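Side-chain contact in formate dehydrogenase (Staphylococcus aureus, PDB 6TTB), which probably catalyses the NAD-dependent oxidation of formate to carbon dioxide, with the cofactor bound to a Rossmann-type domain: residues A[137-142]-A[341-346]. Numbering follows the deposited sequence.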
loop_
_atom_site.group_PDB
_atom_site.type_symbol
_atom_site.label_atom_id
_atom_site.label_comp_id
_atom_site.label_asym_id
_atom_site.label_seq_id
_atom_site.Cartn_x
_atom_site.Cartn_y
_atom_site.Cartn_z
ATOM N N VAL A 137 -12.962 27.412 11.836
ATOM C CA VAL A 137 -13.608 26.746 10.726
ATOM C C VAL A 137 -12.539 26.045 9.944
ATOM O O VAL A 137 -11.496 26.624 9.684
ATOM C CB VAL A 137 -14.377 27.716 9.811
ATOM C CG1 VAL A 137 -15.302 28.570 10.622
ATOM C CG2 VAL A 137 -13.421 28.593 9.048
ATOM N N GLU A 138 -12.862 24.835 9.499
ATOM C CA GLU A 138 -12.024 24.104 8.597
ATOM C C GLU A 138 -12.875 23.794 7.361
ATOM O O GLU A 138 -14.042 24.137 7.352
ATOM C CB GLU A 138 -11.403 22.895 9.339
ATOM C CG GLU A 138 -12.379 21.748 9.706
ATOM C CD GLU A 138 -11.916 20.769 10.826
ATOM O OE1 GLU A 138 -11.032 21.126 11.648
ATOM O OE2 GLU A 138 -12.518 19.693 10.958
ATOM N N VAL A 139 -12.263 23.164 6.333
ATOM C CA VAL A 139 -12.836 22.901 5.012
ATOM C C VAL A 139 -13.360 21.453 4.940
ATOM O O VAL A 139 -12.830 20.571 4.249
ATOM C CB VAL A 139 -11.753 23.112 3.950
ATOM C CG1 VAL A 139 -12.344 23.067 2.545
ATOM C CG2 VAL A 139 -10.970 24.404 4.194
ATOM N N THR A 140 -14.451 21.207 5.624
ATOM C CA THR A 140 -15.007 19.881 5.647
ATOM C C THR A 140 -15.155 19.395 4.207
ATOM O O THR A 140 -15.555 20.140 3.329
ATOM C CB THR A 140 -16.258 19.866 6.528
ATOM O OG1 THR A 140 -15.897 20.647 7.683
ATOM C CG2 THR A 140 -16.672 18.488 6.980
ATOM N N GLY A 141 -14.763 18.147 3.970
ATOM C CA GLY A 141 -15.120 17.478 2.737
ATOM C C GLY A 141 -13.958 17.449 1.769
ATOM O O GLY A 141 -13.741 16.447 1.105
ATOM N N SER A 142 -13.103 18.456 1.895
ATOM C CA SER A 142 -12.161 18.820 0.875
ATOM C C SER A 142 -11.142 17.697 0.554
ATOM O O SER A 142 -10.466 17.771 -0.504
ATOM C CB SER A 142 -11.501 20.060 1.279
ATOM O OG SER A 142 -10.554 19.772 2.285
ATOM N N LYS A 341 -11.002 30.155 0.383
ATOM C CA LYS A 341 -11.408 31.334 -0.367
ATOM C C LYS A 341 -12.873 31.619 -0.084
ATOM O O LYS A 341 -13.215 32.736 0.279
ATOM C CB LYS A 341 -11.108 31.228 -1.875
ATOM C CG LYS A 341 -9.648 31.372 -2.288
ATOM C CD LYS A 341 -9.478 32.050 -3.629
ATOM C CE LYS A 341 -8.618 31.258 -4.611
ATOM N NZ LYS A 341 -7.268 31.855 -4.839
ATOM N N ASP A 342 -13.712 30.597 -0.224
ATOM C CA ASP A 342 -15.147 30.781 0.005
ATOM C C ASP A 342 -15.416 31.299 1.429
ATOM O O ASP A 342 -16.224 32.230 1.652
ATOM C CB ASP A 342 -15.962 29.531 -0.320
ATOM C CG ASP A 342 -17.450 29.817 -0.282
ATOM O OD1 ASP A 342 -17.991 30.413 -1.306
ATOM O OD2 ASP A 342 -18.089 29.479 0.778
ATOM N N ILE A 343 -14.738 30.697 2.402
ATOM C CA ILE A 343 -14.894 31.101 3.791
ATOM C C ILE A 343 -14.643 32.599 3.912
ATOM O O ILE A 343 -15.513 33.329 4.387
ATOM C CB ILE A 343 -13.939 30.280 4.671
ATOM C CG1 ILE A 343 -14.590 28.971 5.131
ATOM C CG2 ILE A 343 -13.394 31.098 5.825
ATOM C CD1 ILE A 343 -13.617 27.801 5.210
ATOM N N LEU A 344 -13.422 33.029 3.528
ATOM C CA LEU A 344 -13.003 34.424 3.628
ATOM C C LEU A 344 -14.030 35.349 2.957
ATOM O O LEU A 344 -14.246 36.467 3.408
ATOM C CB LEU A 344 -11.650 34.582 2.969
ATOM C CG LEU A 344 -10.505 33.805 3.600
ATOM C CD1 LEU A 344 -9.218 34.055 2.829
ATOM C CD2 LEU A 344 -10.306 34.190 5.038
ATOM N N GLU A 345 -14.641 34.887 1.861
ATOM C CA GLU A 345 -15.654 35.660 1.162
ATOM C C GLU A 345 -16.867 35.861 2.105
ATOM O O GLU A 345 -17.158 36.989 2.546
ATOM C CB GLU A 345 -15.946 34.982 -0.184
ATOM C CG GLU A 345 -16.478 35.917 -1.237
ATOM C CD GLU A 345 -15.562 37.077 -1.558
ATOM O OE1 GLU A 345 -14.716 36.900 -2.426
ATOM O OE2 GLU A 345 -15.687 38.155 -0.912
ATOM N N ARG A 346 -17.489 34.750 2.524
ATOM C CA ARG A 346 -18.584 34.834 3.480
ATOM C C ARG A 346 -18.182 35.671 4.714
ATOM O O ARG A 346 -18.891 36.580 5.119
ATOM C CB ARG A 346 -19.017 33.435 3.904
ATOM C CG ARG A 346 -19.350 32.528 2.742
ATOM C CD ARG A 346 -20.167 31.355 3.238
ATOM N NE ARG A 346 -20.295 30.344 2.180
ATOM C CZ ARG A 346 -21.339 29.539 2.051
ATOM N NH1 ARG A 346 -22.309 29.549 2.959
ATOM N NH2 ARG A 346 -21.372 28.666 1.075
#
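Val137 and Ile343 meet tip to tip, a small example of how branched apolar side chains pack a helix against the margin of a parallel sheet. From the strand, the CG2 methyl of Val137 does the touching: it rests against three carbons of Ile343, 3.9 Å from CD1 and 4.1 Å from both CG1 and CG2. In Ile343, CG1 anti to the carbonyl carbon (chi1 -88°) places the longer branch where CD1 can reach the valines. Ile343 CD1 also lies 4.4 Å from Val139 CG2 and passes the carbonyl oxygen of Glu138, bridging two valines two residues apart. The side-chain contacts are all apolar, with one methyl near a backbone carbonyl oxygen, and both valines and the isoleucine are buried.

Beyond the strand the chain reverses in a type II turn from Val139 to Ser142, where Val139 O accepts from both Ser142 N and Ser142 OG, the hydroxyl lying in the carbonyl plane at 3.1 Å. Glu138 points away from the helix; its OE1 is hydrogen-bonded to Ser121 OG, and its side chain lies about 6 Å from the bound NAD.

Strand 135-138 is one of the two outermost strands of this chain's five-stranded parallel sheet and pairs with 113-116, whose Ile115 also touches Ile343. Helix 330-348 lies against these two strands, while Leu344 packs on helix 59-64 and Phe353 adds to the surroundings of Ile343.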